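Local coordinates for protein phosphoserine aminotransferase SerC (Cytophaga hutchinsonii ATCC 33406, PDB 3FFR) that probably catalyses the pyridoxal-phosphate-dependent transfer of an amino group from glutamate to 3-phosphohydroxypyruvate, giving phosphoserine in serine biosynthesis, as a fold-type I aminotransferase built from two subunits, at residues E72-E83 and K218-P229; V44-L52 and N61-S69. All coordinates share one frame; numbering follows the deposited sequence. Where two conformers were deposited one is given.

Contact 1: residues E72-E83 and K218-P229; sequences EIWERIIQNCVE and KRKSIGTYHTIP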
loop_
_atom_site.group_PDB
_atom_site.type_symbol
_atom_site.label_atom_id
_atom_site.label_comp_id
_atom_site.label_asym_id
_atom_site.label_seq_id
_atom_site.Cartn_x
_atom_site.Cartn_y
_atom_site.Cartn_z
ATOM N N GLU A 72 -7.670 4.676 0.006
ATOM C CA GLU A 72 -8.215 3.341 0.172
ATOM C C GLU A 72 -9.287 3.347 1.280
ATOM O O GLU A 72 -10.360 2.757 1.130
ATOM C CB GLU A 72 -7.156 2.300 0.538
ATOM C CG GLU A 72 -7.821 0.955 0.678
ATOM C CD GLU A 72 -6.976 -0.239 1.095
ATOM O OE1 GLU A 72 -5.759 -0.115 1.315
ATOM O OE2 GLU A 72 -7.594 -1.343 1.196
ATOM N N ILE A 73 -8.959 4.020 2.381
ATOM C CA ILE A 73 -9.847 4.129 3.538
ATOM C C ILE A 73 -11.193 4.803 3.136
ATOM O O ILE A 73 -12.283 4.325 3.526
ATOM C CB ILE A 73 -9.190 4.774 4.774
ATOM C CG1 ILE A 73 -8.054 3.880 5.289
ATOM C CG2 ILE A 73 -10.260 4.999 5.883
ATOM C CD1 ILE A 73 -7.105 4.598 6.250
ATOM N N TRP A 74 -11.137 5.829 2.297
ATOM C CA TRP A 74 -12.416 6.412 1.807
ATOM C C TRP A 74 -13.307 5.305 1.195
ATOM O O TRP A 74 -14.490 5.169 1.457
ATOM C CB TRP A 74 -12.193 7.435 0.722
ATOM C CG TRP A 74 -11.652 8.751 1.131
ATOM C CD1 TRP A 74 -11.629 9.315 2.374
ATOM C CD2 TRP A 74 -11.079 9.721 0.245
ATOM N NE1 TRP A 74 -11.068 10.584 2.313
ATOM C CE2 TRP A 74 -10.725 10.850 1.017
ATOM C CE3 TRP A 74 -10.847 9.744 -1.116
ATOM C CZ2 TRP A 74 -10.182 11.995 0.443
ATOM C CZ3 TRP A 74 -10.284 10.855 -1.675
ATOM C CH2 TRP A 74 -9.937 11.961 -0.903
ATOM N N GLU A 75 -12.713 4.539 0.296
ATOM C CA GLU A 75 -13.436 3.447 -0.377
ATOM C C GLU A 75 -13.977 2.414 0.605
ATOM O O GLU A 75 -15.153 2.003 0.523
ATOM C CB GLU A 75 -12.555 2.783 -1.438
ATOM C CG GLU A 75 -13.296 1.719 -2.249
ATOM C CD GLU A 75 -12.393 1.026 -3.245
ATOM O OE1 GLU A 75 -11.681 0.107 -2.822
ATOM O OE2 GLU A 75 -12.515 1.326 -4.433
ATOM N N ARG A 76 -13.121 2.000 1.544
ATOM C CA ARG A 76 -13.480 0.964 2.520
ATOM C C ARG A 76 -14.568 1.431 3.470
ATOM O O ARG A 76 -15.401 0.623 3.934
ATOM C CB ARG A 76 -12.273 0.446 3.311
ATOM C CG ARG A 76 -11.120 -0.089 2.487
ATOM C CD ARG A 76 -11.555 -0.990 1.364
ATOM N NE ARG A 76 -10.380 -1.527 0.634
ATOM C CZ ARG A 76 -10.476 -2.297 -0.441
ATOM N NH1 ARG A 76 -11.679 -2.575 -0.939
ATOM N NH2 ARG A 76 -9.374 -2.801 -0.993
ATOM N N ILE A 77 -14.574 2.720 3.798
ATOM C CA ILE A 77 -15.648 3.272 4.642
ATOM C C ILE A 77 -17.009 3.056 3.999
ATOM O O ILE A 77 -17.955 2.558 4.622
ATOM C CB ILE A 77 -15.454 4.795 4.963
ATOM C CG1 ILE A 77 -14.325 4.944 5.995
ATOM C CG2 ILE A 77 -16.783 5.452 5.452
ATOM C CD1 ILE A 77 -13.767 6.383 6.140
ATOM N N ILE A 78 -17.096 3.388 2.716
ATOM C CA ILE A 78 -18.384 3.283 2.013
ATOM C C ILE A 78 -18.763 1.814 1.811
ATOM O O ILE A 78 -19.923 1.402 2.041
ATOM C CB ILE A 78 -18.377 4.098 0.704
ATOM C CG1 ILE A 78 -18.105 5.577 1.000
ATOM C CG2 ILE A 78 -19.728 3.974 -0.021
ATOM C CD1 ILE A 78 -17.663 6.373 -0.239
ATOM N N GLN A 79 -17.792 1.002 1.432
ATOM C CA GLN A 79 -18.089 -0.434 1.235
ATOM C C GLN A 79 -18.528 -1.174 2.459
ATOM O O GLN A 79 -19.413 -2.046 2.406
ATOM C CB GLN A 79 -16.875 -1.173 0.642
ATOM C CG GLN A 79 -16.525 -0.714 -0.779
ATOM C CD GLN A 79 -15.170 -1.243 -1.264
ATOM O OE1 GLN A 79 -14.294 -1.572 -0.462
ATOM N NE2 GLN A 79 -14.999 -1.331 -2.583
ATOM N N ASN A 80 -17.893 -0.850 3.574
ATOM C CA ASN A 80 -18.176 -1.523 4.849
ATOM C C ASN A 80 -19.322 -0.970 5.659
ATOM O O ASN A 80 -19.911 -1.684 6.458
ATOM C CB ASN A 80 -16.946 -1.497 5.742
ATOM C CG ASN A 80 -15.904 -2.548 5.352
ATOM O OD1 ASN A 80 -15.963 -3.721 5.812
ATOM N ND2 ASN A 80 -14.892 -2.116 4.561
ATOM N N CYS A 81 -19.682 0.285 5.407
ATOM C CA CYS A 81 -20.588 0.967 6.306
ATOM C C CYS A 81 -21.799 1.686 5.737
ATOM O O CYS A 81 -22.587 2.233 6.485
ATOM C CB CYS A 81 -19.818 1.969 7.156
ATOM S SG CYS A 81 -18.385 1.281 8.062
ATOM N N VAL A 82 -21.960 1.655 4.429
ATOM C CA VAL A 82 -23.079 2.344 3.804
ATOM C C VAL A 82 -23.860 1.426 2.889
ATOM O O VAL A 82 -23.341 0.921 1.908
ATOM C CB VAL A 82 -22.640 3.585 2.957
ATOM C CG1 VAL A 82 -23.919 4.335 2.415
ATOM C CG2 VAL A 82 -21.722 4.547 3.775
ATOM N N GLU A 83 -25.110 1.207 3.240
ATOM C CA GLU A 83 -25.980 0.396 2.399
ATOM C C GLU A 83 -26.533 1.243 1.258
ATOM O O GLU A 83 -26.490 0.844 0.082
ATOM C CB GLU A 83 -27.152 -0.202 3.197
ATOM C CG GLU A 83 -27.975 -1.173 2.348
ATOM C CD GLU A 83 -29.050 -1.908 3.148
ATOM O OE1 GLU A 83 -29.209 -1.614 4.336
ATOM O OE2 GLU A 83 -29.724 -2.780 2.585
ATOM N N LYS A 218 -26.715 -9.152 6.146
ATOM C CA LYS A 218 -27.836 -8.877 5.230
ATOM C C LYS A 218 -27.514 -9.449 3.879
ATOM O O LYS A 218 -28.210 -9.201 2.909
ATOM C CB LYS A 218 -28.091 -7.372 5.044
ATOM C CG LYS A 218 -28.618 -6.663 6.262
ATOM C CD LYS A 218 -29.128 -5.248 5.952
ATOM C CE LYS A 218 -30.367 -5.269 5.052
ATOM N NZ LYS A 218 -30.990 -3.914 4.930
ATOM N N ARG A 219 -26.430 -10.202 3.836
ATOM C CA ARG A 219 -25.945 -10.840 2.598
ATOM C C ARG A 219 -25.419 -9.853 1.565
ATOM O O ARG A 219 -25.444 -10.112 0.369
ATOM C CB ARG A 219 -26.997 -11.751 1.970
ATOM C CG ARG A 219 -27.340 -12.946 2.859
ATOM C CD ARG A 219 -28.205 -14.003 2.135
ATOM N N LYS A 220 -24.988 -8.704 2.051
ATOM C CA LYS A 220 -24.334 -7.699 1.193
ATOM C C LYS A 220 -22.835 -7.969 1.177
ATOM O O LYS A 220 -22.254 -8.303 2.194
ATOM C CB LYS A 220 -24.509 -6.265 1.743
ATOM C CG LYS A 220 -25.922 -5.844 2.013
ATOM C CD LYS A 220 -26.718 -5.733 0.745
ATOM C CE LYS A 220 -27.964 -4.888 0.977
ATOM N NZ LYS A 220 -28.641 -4.557 -0.305
ATOM N N SER A 221 -22.207 -7.835 0.019
ATOM C CA SER A 221 -20.739 -7.924 -0.012
ATOM C C SER A 221 -20.199 -6.628 0.542
ATOM O O SER A 221 -20.633 -5.543 0.121
ATOM C CB SER A 221 -20.198 -8.099 -1.416
ATOM O OG SER A 221 -18.787 -7.991 -1.372
ATOM N N ILE A 222 -19.269 -6.742 1.487
ATOM C CA ILE A 222 -18.583 -5.582 2.085
ATOM C C ILE A 222 -17.102 -5.563 1.702
ATOM O O ILE A 222 -16.306 -4.731 2.196
ATOM C CB ILE A 222 -18.753 -5.459 3.606
ATOM C CG1 ILE A 222 -18.257 -6.724 4.346
ATOM C CG2 ILE A 222 -20.222 -5.117 3.924
ATOM C CD1 ILE A 222 -18.224 -6.568 5.862
ATOM N N GLY A 223 -16.764 -6.489 0.806
ATOM C CA GLY A 223 -15.413 -6.582 0.289
ATOM C C GLY A 223 -14.781 -7.953 0.387
ATOM O O GLY A 223 -15.452 -8.971 0.477
ATOM N N THR A 224 -13.444 -7.921 0.430
ATOM C CA THR A 224 -12.644 -9.148 0.473
ATOM C C THR A 224 -11.607 -9.064 1.587
ATOM O O THR A 224 -11.953 -9.276 2.754
ATOM C CB THR A 224 -12.009 -9.523 -0.892
ATOM O OG1 THR A 224 -11.091 -8.512 -1.326
ATOM C CG2 THR A 224 -13.088 -9.808 -1.973
ATOM N N TYR A 225 -10.369 -8.781 1.219
ATOM C CA TYR A 225 -9.268 -8.740 2.201
ATOM C C TYR A 225 -9.375 -7.613 3.191
ATOM O O TYR A 225 -8.915 -7.728 4.344
ATOM C CB TYR A 225 -7.872 -8.767 1.501
ATOM C CG TYR A 225 -7.496 -7.503 0.795
ATOM C CD1 TYR A 225 -8.202 -7.055 -0.315
ATOM C CD2 TYR A 225 -6.453 -6.738 1.247
ATOM C CE1 TYR A 225 -7.881 -5.860 -0.940
ATOM C CE2 TYR A 225 -6.103 -5.536 0.622
ATOM C CZ TYR A 225 -6.834 -5.096 -0.457
ATOM O OH TYR A 225 -6.522 -3.902 -1.054
ATOM N N HIS A 226 -9.937 -6.500 2.756
ATOM C CA HIS A 226 -10.078 -5.338 3.615
ATOM C C HIS A 226 -11.490 -5.027 4.075
ATOM O O HIS A 226 -11.864 -3.865 4.237
ATOM C CB HIS A 226 -9.317 -4.095 3.129
ATOM C CG HIS A 226 -7.833 -4.163 3.384
ATOM N ND1 HIS A 226 -6.928 -3.258 2.855
ATOM C CD2 HIS A 226 -7.104 -5.055 4.090
ATOM C CE1 HIS A 226 -5.708 -3.575 3.262
ATOM N NE2 HIS A 226 -5.784 -4.685 3.988
ATOM N N THR A 227 -12.266 -6.078 4.304
ATOM C CA THR A 227 -13.488 -5.895 5.053
ATOM C C THR A 227 -13.041 -5.609 6.475
ATOM O O THR A 227 -11.951 -6.018 6.899
ATOM C CB THR A 227 -14.426 -7.123 5.089
ATOM O OG1 THR A 227 -13.850 -8.189 5.892
ATOM C CG2 THR A 227 -14.757 -7.590 3.656
ATOM N N ILE A 228 -13.894 -4.919 7.238
ATOM C CA ILE A 228 -13.583 -4.692 8.641
ATOM C C ILE A 228 -13.363 -6.024 9.409
ATOM O O ILE A 228 -12.381 -6.164 10.125
ATOM C CB ILE A 228 -14.619 -3.761 9.326
ATOM C CG1 ILE A 228 -14.360 -2.317 8.847
ATOM C CG2 ILE A 228 -14.478 -3.807 10.873
ATOM C CD1 ILE A 228 -15.474 -1.355 9.248
ATOM N N PRO A 229 -14.262 -7.011 9.269
ATOM C CA PRO A 229 -14.035 -8.266 9.994
ATOM C C PRO A 229 -12.742 -8.967 9.637
ATOM O O PRO A 229 -12.068 -9.525 10.507
ATOM C CB PRO A 229 -15.264 -9.091 9.632
ATOM C CG PRO A 229 -16.326 -8.051 9.464
ATOM C CD PRO A 229 -15.624 -6.961 8.715
HETATM O O HOH W 1 -4.730 -2.177 -0.030
HETATM O O HOH W 2 -13.949 -3.558 1.461
HETATM O O HOH W 3 -20.888 -2.999 0.507
#

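Contact 2: residues V44-L52 and N61-S69; sequences VYKTASDNL and NYEVLFLAS. With P33 (3,6,9,12,15,18-hexaoxaicosane-1,20-diol), chain K.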
loop_
_atom_site.group_PDB
_atom_site.type_symbol
_atom_site.label_atom_id
_atom_site.label_comp_id
_atom_site.label_asym_id
_atom_site.label_seq_id
_atom_site.Cartn_x
_atom_site.Cartn_y
_atom_site.Cartn_z
ATOM N N VAL A 44 6.455 -5.536 16.208
ATOM C CA VAL A 44 6.564 -4.270 15.458
ATOM C C VAL A 44 5.169 -3.662 15.298
ATOM O O VAL A 44 4.919 -2.477 15.581
ATOM C CB VAL A 44 7.248 -4.506 14.078
ATOM C CG1 VAL A 44 7.152 -3.305 13.095
ATOM C CG2 VAL A 44 8.748 -4.927 14.296
ATOM N N TYR A 45 4.261 -4.529 14.896
ATOM C CA TYR A 45 2.858 -4.133 14.700
ATOM C C TYR A 45 2.336 -3.550 16.005
ATOM O O TYR A 45 1.803 -2.438 16.043
ATOM C CB TYR A 45 2.013 -5.333 14.248
ATOM C CG TYR A 45 0.553 -5.039 14.093
ATOM C CD1 TYR A 45 -0.262 -4.797 15.217
ATOM C CD2 TYR A 45 -0.028 -4.997 12.841
ATOM C CE1 TYR A 45 -1.616 -4.505 15.066
ATOM C CE2 TYR A 45 -1.386 -4.733 12.672
ATOM C CZ TYR A 45 -2.171 -4.471 13.775
ATOM O OH TYR A 45 -3.501 -4.164 13.571
ATOM N N LYS A 46 2.524 -4.277 17.093
ATOM C CA LYS A 46 1.927 -3.893 18.377
ATOM C C LYS A 46 2.486 -2.601 18.884
ATOM O O LYS A 46 1.776 -1.792 19.484
ATOM C CB LYS A 46 2.116 -5.001 19.419
ATOM C CG LYS A 46 1.296 -4.817 20.656
ATOM C CD LYS A 46 1.419 -6.051 21.529
ATOM C CE LYS A 46 0.421 -6.012 22.690
ATOM N NZ LYS A 46 0.636 -4.878 23.616
ATOM N N THR A 47 3.750 -2.371 18.595
ATOM C CA THR A 47 4.384 -1.108 19.018
ATOM C C THR A 47 3.684 0.085 18.369
ATOM O O THR A 47 3.336 1.065 19.027
ATOM C CB THR A 47 5.873 -1.096 18.648
ATOM O OG1 THR A 47 6.550 -2.122 19.396
ATOM C CG2 THR A 47 6.509 0.248 18.925
ATOM N N ALA A 48 3.475 -0.019 17.059
ATOM C CA ALA A 48 2.803 1.064 16.296
ATOM C C ALA A 48 1.371 1.227 16.763
ATOM O O ALA A 48 0.919 2.337 17.062
ATOM C CB ALA A 48 2.849 0.795 14.781
ATOM N N SER A 49 0.662 0.106 16.866
ATOM C CA SER A 49 -0.762 0.143 17.315
ATOM C C SER A 49 -0.915 0.708 18.733
ATOM O O SER A 49 -1.682 1.655 18.986
ATOM C CB SER A 49 -1.390 -1.254 17.194
ATOM O OG SER A 49 -2.759 -1.256 17.535
ATOM N N ASP A 50 -0.148 0.163 19.662
ATOM C CA ASP A 50 -0.200 0.652 21.040
ATOM C C ASP A 50 0.200 2.119 21.148
ATOM O O ASP A 50 -0.393 2.878 21.915
ATOM C CB ASP A 50 0.732 -0.160 21.968
ATOM C CG ASP A 50 0.171 -1.532 22.340
ATOM O OD1 ASP A 50 -1.006 -1.800 22.023
ATOM O OD2 ASP A 50 0.913 -2.349 22.962
ATOM N N ASN A 51 1.272 2.497 20.455
ATOM C CA ASN A 51 1.776 3.890 20.569
ATOM C C ASN A 51 0.742 4.879 20.061
ATOM O O ASN A 51 0.602 5.959 20.596
ATOM C CB ASN A 51 3.106 4.121 19.843
ATOM C CG ASN A 51 4.303 3.529 20.585
ATOM O OD1 ASN A 51 4.167 3.001 21.711
ATOM N ND2 ASN A 51 5.497 3.597 19.944
ATOM N N LEU A 52 0.000 4.495 19.022
ATOM C CA LEU A 52 -1.055 5.373 18.506
ATOM C C LEU A 52 -2.168 5.497 19.548
ATOM O O LEU A 52 -2.727 6.580 19.749
ATOM C CB LEU A 52 -1.622 4.890 17.170
ATOM C CG LEU A 52 -0.733 5.136 15.952
ATOM C CD1 LEU A 52 -1.249 4.316 14.741
ATOM C CD2 LEU A 52 -0.683 6.645 15.607
ATOM N N ASN A 61 -13.017 1.101 23.354
ATOM C CA ASN A 61 -13.999 0.720 22.327
ATOM C C ASN A 61 -13.530 1.040 20.897
ATOM O O ASN A 61 -14.266 0.855 19.948
ATOM C CB ASN A 61 -15.401 1.306 22.573
ATOM C CG ASN A 61 -15.437 2.814 22.521
ATOM O OD1 ASN A 61 -14.574 3.487 23.084
ATOM N ND2 ASN A 61 -16.467 3.367 21.877
ATOM N N TYR A 62 -12.311 1.541 20.795
ATOM C CA TYR A 62 -11.668 1.824 19.502
ATOM C C TYR A 62 -10.560 0.837 19.154
ATOM O O TYR A 62 -9.833 0.343 20.021
ATOM C CB TYR A 62 -11.057 3.228 19.482
ATOM C CG TYR A 62 -12.038 4.334 19.173
ATOM C CD1 TYR A 62 -12.906 4.830 20.143
ATOM C CD2 TYR A 62 -12.099 4.895 17.908
ATOM C CE1 TYR A 62 -13.797 5.869 19.833
ATOM C CE2 TYR A 62 -12.957 5.936 17.604
ATOM C CZ TYR A 62 -13.809 6.404 18.540
ATOM O OH TYR A 62 -14.643 7.452 18.200
ATOM N N GLU A 63 -10.412 0.623 17.854
ATOM C CA GLU A 63 -9.328 -0.193 17.293
ATOM C C GLU A 63 -8.566 0.596 16.217
ATOM O O GLU A 63 -9.050 1.595 15.686
ATOM C CB GLU A 63 -9.861 -1.492 16.719
ATOM C CG GLU A 63 -8.719 -2.395 16.323
ATOM C CD GLU A 63 -7.827 -2.732 17.501
ATOM O OE1 GLU A 63 -8.296 -3.580 18.308
ATOM O OE2 GLU A 63 -6.691 -2.171 17.602
ATOM N N VAL A 64 -7.356 0.133 15.948
ATOM C CA VAL A 64 -6.485 0.736 14.965
ATOM C C VAL A 64 -6.282 -0.294 13.870
ATOM O O VAL A 64 -5.892 -1.421 14.171
ATOM C CB VAL A 64 -5.095 1.071 15.579
ATOM C CG1 VAL A 64 -4.076 1.457 14.487
ATOM C CG2 VAL A 64 -5.171 2.171 16.611
ATOM N N LEU A 65 -6.534 0.095 12.619
ATOM C CA LEU A 65 -6.326 -0.763 11.451
ATOM C C LEU A 65 -5.388 -0.107 10.446
ATOM O O LEU A 65 -5.432 1.099 10.215
ATOM C CB LEU A 65 -7.643 -1.127 10.727
ATOM C CG LEU A 65 -8.701 -1.789 11.624
ATOM C CD1 LEU A 65 -9.972 -2.030 10.758
ATOM C CD2 LEU A 65 -8.186 -3.113 12.272
ATOM N N PHE A 66 -4.527 -0.938 9.878
ATOM C CA PHE A 66 -3.589 -0.494 8.858
ATOM C C PHE A 66 -3.987 -0.897 7.431
ATOM O O PHE A 66 -4.301 -2.062 7.145
ATOM C CB PHE A 66 -2.183 -1.009 9.122
ATOM C CG PHE A 66 -1.601 -0.562 10.436
ATOM C CD1 PHE A 66 -1.434 0.787 10.738
ATOM C CD2 PHE A 66 -1.241 -1.488 11.383
ATOM C CE1 PHE A 66 -0.892 1.187 11.954
ATOM C CE2 PHE A 66 -0.695 -1.088 12.604
ATOM C CZ PHE A 66 -0.538 0.240 12.892
ATOM N N LEU A 67 -3.978 0.116 6.569
ATOM C CA LEU A 67 -4.297 -0.005 5.135
ATOM C C LEU A 67 -3.200 0.659 4.292
ATOM O O LEU A 67 -2.160 1.082 4.817
ATOM C CB LEU A 67 -5.686 0.520 4.789
ATOM C CG LEU A 67 -6.845 -0.143 5.559
ATOM C CD1 LEU A 67 -7.034 0.406 6.970
ATOM C CD2 LEU A 67 -8.188 -0.046 4.747
ATOM N N ALA A 68 -3.434 0.786 2.988
ATOM C CA ALA A 68 -2.342 1.243 2.088
ATOM C C ALA A 68 -2.260 2.745 1.950
ATOM O O ALA A 68 -1.207 3.307 1.677
ATOM C CB ALA A 68 -2.521 0.614 0.683
ATOM N N SER A 69 -3.421 3.395 2.070
ATOM C CA SER A 69 -3.530 4.848 1.841
ATOM C C SER A 69 -4.818 5.383 2.437
ATOM O O SER A 69 -5.714 4.608 2.793
ATOM C CB SER A 69 -3.562 5.127 0.303
ATOM O OG SER A 69 -4.682 4.499 -0.316
HETATM O O4 P33 K . -14.424 -2.145 19.757
HETATM C C3 P33 K . -13.316 -3.046 19.633
HETATM C C2 P33 K . -12.088 -2.647 20.450
HETATM O O1 P33 K . -10.957 -3.399 19.939
HETATM O O HOH W 4 -4.379 -2.805 15.830
HETATM O O HOH W 5 -4.374 -3.575 10.942
#

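Contact 1: residues E72-E83 and K218-P229
The guanidinium of Arg76 has Glu75 OE1 over one face, offset toward the rim, and His226 CB over the other, and takes Glu72 OE2, Gln79 OE1 and Tyr225 OH at its edge. The His226 ring lies nearly square to it, planes 88° apart, with Tyr225 CE2 over the centre of one face and the Glu72 carboxylate at its edge. This is a buried His-carboxylate pair set in a salt-bridge network, where helix 70-81 of the large PLP-binding domain meets the loop leading into helix 228-235. Glu72 OE2 is gripped by three N-H groups: Arg76 NE on its anti lone pair, Arg76 NH2 from above the carboxylate plane, and His226 ND1 at 2.6 Å, nearly straight at 174° and on the syn side. Glu72 reaches them fully extended, CG anti to the backbone N. An alanine at Glu72 would remove this shared acceptor and would probably leave Arg76 without one of its mates and the His226 ring held through NE2 by Glu242 but not through ND1. The other carboxylate oxygen, Glu72 OE1, accepts from a water that also binds Tyr225 OH. Arg76 NH2 makes a weak bond to Tyr225 OH and a salt bridge to Glu75 of the second subunit, placing the network at the dimer interface. At the far end Glu83 OE2 pairs with Lys218 NZ at 2.9 Å, while Lys220 NZ is a longer charge partner. Between these ends Asn80 bridges the segments: its ND2 donates to Arg76 O, and its OD1 receives Ile228 N at 2.8 Å, 44° out of the carbonyl plane.

Contact 2: residues V44-L52 and N61-S69
Helix 44-52 passes over strand 62-67 with segment axes 8.9 Å apart at closest approach and N-to-C directions 133° apart, an oblique, roughly antiparallel crossing. The backbones come nearest at Ser49 and Val64, whose CA atoms lie 6.2 Å apart. No direct hydrogen bond joins the two, so side chains and water make the contact: a helix packed on the edge strand of the seven-stranded sheet of the large domain. Its centre is a T-shaped pair, the edge of Phe66 toward the face of Tyr45, with ring centroids 5.1 Å apart and planes at 79°. Phe66 CE2 sits above the Tyr45 ring but offset toward its rim; chi1 of 177°, CG anti to the backbone N, carries the Tyr45 ring out to the strand. At the outer end of the Phe66 ring, CZ meets Ala48 CB at 3.9 Å. One turn further on, Leu52 crosses Val64 at about a right angle, CD1 against CG1 at 4.0 Å. On the Ser49 side a water bonds to Tyr45 OH and Ser49 OG and donates to Glu63 OE2 and Val64 O, the last at 2.6 Å. A second water links Tyr45 OH to Phe66 N. Glu63 OE2 also takes the N-H of Val64 and a salt bridge from Lys53, while OE1 receives a weak bond from a glycol fragment, probably from the crystallisation liquor. The chemistry is therefore divided: hydrocarbon and ring contacts pack the interface, and two waters supply partners for backbone polar groups of the strand, tying the Tyr45 and Ser49 hydroxyls to it.

Of the parts joined here, helix 39-55 comes first from the N terminus, and contact 2 closes a short loop, with only eight residues between its segments, by bringing strand 62-67 back against that helix. The chain then runs through Ala68 and Ser69 straight into helix 70-81, where contact 1 opens; it closes 134 residues later, after the six other strands of the seven-stranded sheet. The two loops thus stand in series, neither enclosing nor crossing the other. They meet at Leu67, whose CD2 lies 3.7 Å from Arg76 CG and also packs on His226 and Ile73. Together they join helix 39-55, the edge strand, helix 70-81 and the 218-229 loop, and both touch the second subunit.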